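2-dehydropantoate 2-reductase (PDB 2QYT) probably catalyses the NADPH-dependent reduction of 2-dehydropantoate (ketopantoate) to pantoate, the second step from 3-methyl-2-oxobutanoate in pantothenate biosynthesis. Local coordinates at residues 143-146 with 152-155; 160-165 with 195-200. One frame throughout, in Å; residues are numbered along the deposited sequence.

Interaction 1: 143-146 with 152-155. With SO4 (sulfate ion), chain B; SO4 (sulfate ion), chain C.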
loop_
_atom_site.group_PDB
_atom_site.type_symbol
_atom_site.label_atom_id
_atom_site.label_comp_id
_atom_site.label_asym_id
_atom_site.label_seq_id
_atom_site.Cartn_x
_atom_site.Cartn_y
_atom_site.Cartn_z
ATOM N N SER A 143 -8.627 6.750 0.952
ATOM C CA SER A 143 -8.812 7.681 -0.150
ATOM C C SER A 143 -8.106 8.990 0.138
ATOM O O SER A 143 -8.722 9.979 0.527
ATOM C CB SER A 143 -10.300 7.947 -0.328
ATOM O OG SER A 143 -10.937 6.730 -0.679
ATOM N N ALA A 144 -6.804 9.003 -0.073
ATOM C CA ALA A 144 -5.939 10.081 0.390
ATOM C C ALA A 144 -4.987 10.473 -0.702
ATOM O O ALA A 144 -4.505 9.618 -1.455
ATOM C CB ALA A 144 -5.185 9.634 1.594
ATOM N N ARG A 145 -4.712 11.770 -0.779
ATOM C CA ARG A 145 -4.030 12.428 -1.899
ATOM C C ARG A 145 -3.066 13.468 -1.331
ATOM O O ARG A 145 -3.507 14.227 -0.473
ATOM C CB ARG A 145 -5.123 13.222 -2.623
ATOM C CG ARG A 145 -5.172 13.148 -4.103
ATOM C CD ARG A 145 -6.513 13.781 -4.601
ATOM N NE ARG A 145 -6.675 15.208 -4.270
ATOM C CZ ARG A 145 -7.744 15.754 -3.690
ATOM N NH1 ARG A 145 -8.808 15.015 -3.347
ATOM N NH2 ARG A 145 -7.747 17.059 -3.463
ATOM N N LYS A 146 -1.841 13.590 -1.826
ATOM C CA LYS A 146 -1.092 14.801 -1.503
ATOM C C LYS A 146 -1.678 15.853 -2.412
ATOM O O LYS A 146 -1.555 15.708 -3.629
ATOM C CB LYS A 146 0.399 14.667 -1.781
ATOM C CG LYS A 146 1.114 15.996 -1.617
ATOM C CD LYS A 146 2.596 15.821 -1.774
ATOM C CE LYS A 146 3.022 16.051 -3.185
ATOM N NZ LYS A 146 4.078 15.047 -3.452
ATOM N N ILE A 152 -2.002 16.908 2.872
ATOM C CA ILE A 152 -2.726 15.700 2.516
ATOM C C ILE A 152 -4.224 15.965 2.684
ATOM O O ILE A 152 -4.678 16.543 3.703
ATOM C CB ILE A 152 -2.341 14.478 3.432
ATOM C CG1 ILE A 152 -0.800 14.312 3.521
ATOM C CG2 ILE A 152 -2.937 13.203 2.930
ATOM C CD1 ILE A 152 -0.088 14.290 2.119
ATOM N N THR A 153 -4.989 15.520 1.694
ATOM C CA THR A 153 -6.430 15.568 1.771
ATOM C C THR A 153 -6.984 14.140 1.699
ATOM O O THR A 153 -6.586 13.359 0.818
ATOM C CB THR A 153 -7.000 16.357 0.574
ATOM O OG1 THR A 153 -6.430 17.678 0.622
ATOM C CG2 THR A 153 -8.544 16.421 0.606
ATOM N N LEU A 154 -7.854 13.808 2.645
ATOM C CA LEU A 154 -8.677 12.616 2.568
ATOM C C LEU A 154 -10.054 12.968 2.142
ATOM O O LEU A 154 -10.705 13.881 2.684
ATOM C CB LEU A 154 -8.782 11.885 3.902
ATOM C CG LEU A 154 -7.646 10.981 4.360
ATOM C CD1 LEU A 154 -6.387 11.784 4.524
ATOM C CD2 LEU A 154 -8.063 10.292 5.692
ATOM N N GLU A 155 -10.565 12.209 1.193
ATOM C CA GLU A 155 -11.874 12.547 0.764
ATOM C C GLU A 155 -12.894 11.825 1.634
ATOM O O GLU A 155 -14.071 12.110 1.575
ATOM C CB GLU A 155 -12.031 12.299 -0.735
ATOM C CG GLU A 155 -11.912 10.905 -1.140
ATOM C CD GLU A 155 -12.186 10.748 -2.629
ATOM O OE1 GLU A 155 -11.376 11.285 -3.442
ATOM O OE2 GLU A 155 -13.195 10.088 -2.954
HETATM S S SO4 B . -0.702 10.657 -3.904
HETATM O O1 SO4 B . -1.431 9.865 -2.935
HETATM O O2 SO4 B . -1.542 10.664 -5.106
HETATM O O3 SO4 B . -0.439 12.008 -3.442
HETATM O O4 SO4 B . 0.574 10.023 -4.181
HETATM S S SO4 C . 7.394 13.115 -1.330
HETATM O O1 SO4 C . 6.851 12.795 -0.026
HETATM O O2 SO4 C . 6.246 13.181 -2.239
HETATM O O3 SO4 C . 8.074 14.407 -1.334
HETATM O O4 SO4 C . 8.299 12.011 -1.712
#
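Arg145 and Thr153 face each other as an antiparallel hydrogen-bonded pair. Arg145 N donates to Thr153 O over 2.9 Å, while the return bond from Thr153 N to Arg145 O is straighter, with 169° at the hydrogen. A third backbone bond, from Glu155 N to Ser143 O (3.0 Å), extends the pairing to where the chain turns a corner. On the face carrying Arg145 and Thr153, the two side chains run alongside each other; in one of two modelled conformers of Arg145, a bend at chi3 (62°) brings the guanidinium across the threonine, with CB of Thr153 over the outer part of one face. On the other face, the methyl of Ala144 packs on Leu154, CB to CD1 3.8 Å, and CD1 of Ile152 lies against Lys146 CB at 3.9 Å. Farther out, Thr153 OG1 bonds to Ser147 OG, and strand 58-61 pairs with the other edge of 152-154. Lys146 N holds one sulfate ion at O3 (2.7 Å), and its NZ reaches a second weakly. The whole is a beta hairpin whose Lys146 side chain touches a glycine-rich turn, consistent with the dinucleotide-binding loop of a Rossmann fold.

Interaction 2: 160-165 with 195-200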
loop_
_atom_site.group_PDB
_atom_site.type_symbol
_atom_site.label_atom_id
_atom_site.label_comp_id
_atom_site.label_asym_id
_atom_site.label_seq_id
_atom_site.Cartn_x
_atom_site.Cartn_y
_atom_site.Cartn_z
ATOM N N LEU A 160 -8.306 1.538 6.373
ATOM C CA LEU A 160 -7.972 0.187 6.828
ATOM C C LEU A 160 -6.517 -0.030 6.469
ATOM O O LEU A 160 -6.124 0.363 5.401
ATOM C CB LEU A 160 -8.867 -0.845 6.131
ATOM C CG LEU A 160 -10.349 -0.740 6.500
ATOM C CD1 LEU A 160 -11.242 -1.578 5.552
ATOM C CD2 LEU A 160 -10.545 -1.142 7.990
ATOM N N PHE A 161 -5.738 -0.633 7.390
ATOM C CA PHE A 161 -4.319 -0.859 7.267
ATOM C C PHE A 161 -4.209 -2.319 7.694
ATOM O O PHE A 161 -4.511 -2.678 8.852
ATOM C CB PHE A 161 -3.583 0.085 8.236
ATOM C CG PHE A 161 -2.058 0.047 8.180
ATOM C CD1 PHE A 161 -1.329 1.189 7.784
ATOM C CD2 PHE A 161 -1.346 -1.066 8.618
ATOM C CE1 PHE A 161 0.076 1.187 7.786
ATOM C CE2 PHE A 161 0.064 -1.078 8.601
ATOM C CZ PHE A 161 0.770 0.052 8.193
ATOM N N TYR A 162 -3.815 -3.168 6.743
ATOM C CA TYR A 162 -3.512 -4.581 7.016
ATOM C C TYR A 162 -2.048 -4.875 6.833
ATOM O O TYR A 162 -1.426 -4.350 5.929
ATOM C CB TYR A 162 -4.287 -5.487 6.064
ATOM C CG TYR A 162 -5.760 -5.374 6.199
ATOM C CD1 TYR A 162 -6.444 -6.124 7.151
ATOM C CD2 TYR A 162 -6.486 -4.530 5.358
ATOM C CE1 TYR A 162 -7.847 -6.029 7.267
ATOM C CE2 TYR A 162 -7.885 -4.442 5.464
ATOM C CZ TYR A 162 -8.544 -5.190 6.421
ATOM O OH TYR A 162 -9.893 -5.100 6.540
ATOM N N PHE A 163 -1.480 -5.727 7.664
ATOM C CA PHE A 163 -0.057 -6.058 7.473
ATOM C C PHE A 163 0.240 -7.385 8.107
ATOM O O PHE A 163 -0.591 -7.901 8.855
ATOM C CB PHE A 163 0.838 -4.957 8.068
ATOM C CG PHE A 163 1.051 -5.104 9.542
ATOM C CD1 PHE A 163 2.211 -5.745 10.030
ATOM C CD2 PHE A 163 0.081 -4.647 10.440
ATOM C CE1 PHE A 163 2.421 -5.904 11.413
ATOM C CE2 PHE A 163 0.259 -4.807 11.814
ATOM C CZ PHE A 163 1.460 -5.437 12.303
ATOM N N GLY A 164 1.406 -7.942 7.807
ATOM C CA GLY A 164 1.827 -9.192 8.420
ATOM C C GLY A 164 3.024 -9.811 7.777
ATOM O O GLY A 164 3.368 -9.465 6.651
ATOM N N SER A 165 3.692 -10.697 8.542
ATOM C CA SER A 165 4.877 -11.467 8.114
ATOM C C SER A 165 4.541 -12.644 7.165
ATOM O O SER A 165 5.398 -13.101 6.407
ATOM C CB SER A 165 5.587 -12.062 9.343
ATOM O OG SER A 165 4.754 -12.992 10.065
ATOM N N ASP A 195 -1.593 -12.735 2.792
ATOM C CA ASP A 195 -1.569 -12.942 1.338
ATOM C C ASP A 195 -2.959 -12.776 0.733
ATOM O O ASP A 195 -3.113 -12.250 -0.370
ATOM C CB ASP A 195 -1.033 -14.334 0.985
ATOM C CG ASP A 195 0.460 -14.481 1.253
ATOM O OD1 ASP A 195 1.157 -13.463 1.403
ATOM O OD2 ASP A 195 0.942 -15.627 1.326
ATOM N N TRP A 196 -3.970 -13.233 1.458
ATOM C CA TRP A 196 -5.351 -13.141 0.995
ATOM C C TRP A 196 -5.810 -11.691 0.849
ATOM O O TRP A 196 -6.382 -11.341 -0.165
ATOM C CB TRP A 196 -6.269 -13.925 1.926
ATOM C CG TRP A 196 -7.698 -13.557 1.832
ATOM C CD1 TRP A 196 -8.506 -13.123 2.853
ATOM C CD2 TRP A 196 -8.510 -13.576 0.654
ATOM N NE1 TRP A 196 -9.782 -12.888 2.377
ATOM C CE2 TRP A 196 -9.812 -13.163 1.034
ATOM C CE3 TRP A 196 -8.270 -13.914 -0.689
ATOM C CZ2 TRP A 196 -10.861 -13.058 0.117
ATOM C CZ3 TRP A 196 -9.326 -13.821 -1.603
ATOM C CH2 TRP A 196 -10.598 -13.393 -1.194
ATOM N N TYR A 197 -5.549 -10.858 1.859
ATOM C CA TYR A 197 -5.891 -9.421 1.802
ATOM C C TYR A 197 -5.178 -8.728 0.651
ATOM O O TYR A 197 -5.751 -7.877 -0.038
ATOM C CB TYR A 197 -5.611 -8.708 3.140
ATOM C CG TYR A 197 -6.511 -9.193 4.235
ATOM C CD1 TYR A 197 -7.677 -8.493 4.576
ATOM C CD2 TYR A 197 -6.241 -10.392 4.898
ATOM C CE1 TYR A 197 -8.553 -8.983 5.585
ATOM C CE2 TYR A 197 -7.083 -10.873 5.893
ATOM C CZ TYR A 197 -8.240 -10.172 6.239
ATOM O OH TYR A 197 -9.080 -10.686 7.225
ATOM N N ILE A 198 -3.935 -9.118 0.434
ATOM C CA ILE A 198 -3.138 -8.589 -0.655
ATOM C C ILE A 198 -3.663 -8.959 -2.053
ATOM O O ILE A 198 -3.719 -8.086 -2.932
ATOM C CB ILE A 198 -1.684 -9.081 -0.542
ATOM C CG1 ILE A 198 -1.071 -8.635 0.786
ATOM C CG2 ILE A 198 -0.828 -8.591 -1.731
ATOM C CD1 ILE A 198 -0.519 -7.343 0.733
HETATM N N MSE A 199 -3.940 -10.240 -2.306
HETATM C CA MSE A 199 -4.520 -10.615 -3.610
HETATM C C MSE A 199 -5.913 -10.023 -3.750
HETATM O O MSE A 199 -6.273 -9.533 -4.815
HETATM C CB MSE A 199 -4.508 -12.133 -3.869
HETATM C CG MSE A 199 -5.344 -13.011 -2.939
HETATM SE SE MSE A 199 -5.878 -14.740 -3.743
HETATM C CE MSE A 199 -7.715 -14.335 -4.137
ATOM N N LYS A 200 -6.685 -10.042 -2.663
ATOM C CA LYS A 200 -8.035 -9.488 -2.703
ATOM C C LYS A 200 -8.040 -8.017 -3.143
ATOM O O LYS A 200 -8.785 -7.647 -4.054
ATOM C CB LYS A 200 -8.774 -9.698 -1.368
ATOM C CG LYS A 200 -10.287 -9.540 -1.436
ATOM C CD LYS A 200 -10.889 -9.349 -0.038
ATOM C CE LYS A 200 -10.822 -7.882 0.441
ATOM N NZ LYS A 200 -10.291 -7.737 1.832
HETATM O O HOH W 1 -11.187 -5.389 4.025
#
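Two tyrosines, Tyr162 from the strand and Tyr197 from the helix, carry the contact through an offset stack. The ring centroids are 4.5 Å apart and the planes are inclined at 28°, so the spacing is uneven, closest where the CE1 atoms meet. CD1 of Tyr197 sits over the centre of the Tyr162 ring, 3.6 Å above its plane, and the nearest approach is between the two CE1 atoms, Tyr162 to Tyr197, at 3.5 Å. Although the rings are stacked, the side chains themselves cross at about a right angle. In both residues CG is turned away from the carbonyl carbon and lies beside the backbone N (chi1 -62° in Tyr162, -66° in Tyr197), which carries each ring into the gap between strand and helix. Within the helix, CD1 of Trp196 rests over the outer part of one face of the Tyr197 ring.

The polar link is indirect. A water lies 2.8 Å from Tyr162 OH and accepts a weak, long hydrogen bond from Lys200 NZ at 3.3 Å, tying the phenol to the next turn of the helix without any direct hydrogen bond between the segments.

Around this pair, Tyr162 also meets the ring of Tyr189 and touches Tyr141 of strand 137-148, while Tyr197 leans on Pro191. Helix 194-215 is flanked by helix 252-262, on which Trp196 and Lys200 pack, and strand 158-164 lies between strands 137-148 and 188-189.

Overall arrangement
Both contacts reach the same mixed sheet, in which strands 137-148 and 158-164 are neighbours, yet their centres are about 21 Å apart and their nearest atoms about 8 Å. Interaction 1 joins consecutive strands within the sheet and is partly buried, held by regular backbone bonding with side chains packed on both faces. Interaction 2 instead leaves the sheet for a helix: it is a smaller surface contact, made by aromatic rings and a water, with no backbone bonding across it. Both segments of interaction 1 belong to the NADP-binding, Rossmann-type region of the ketopantoate reductase family, whereas interaction 2 joins that region to the C-terminal one.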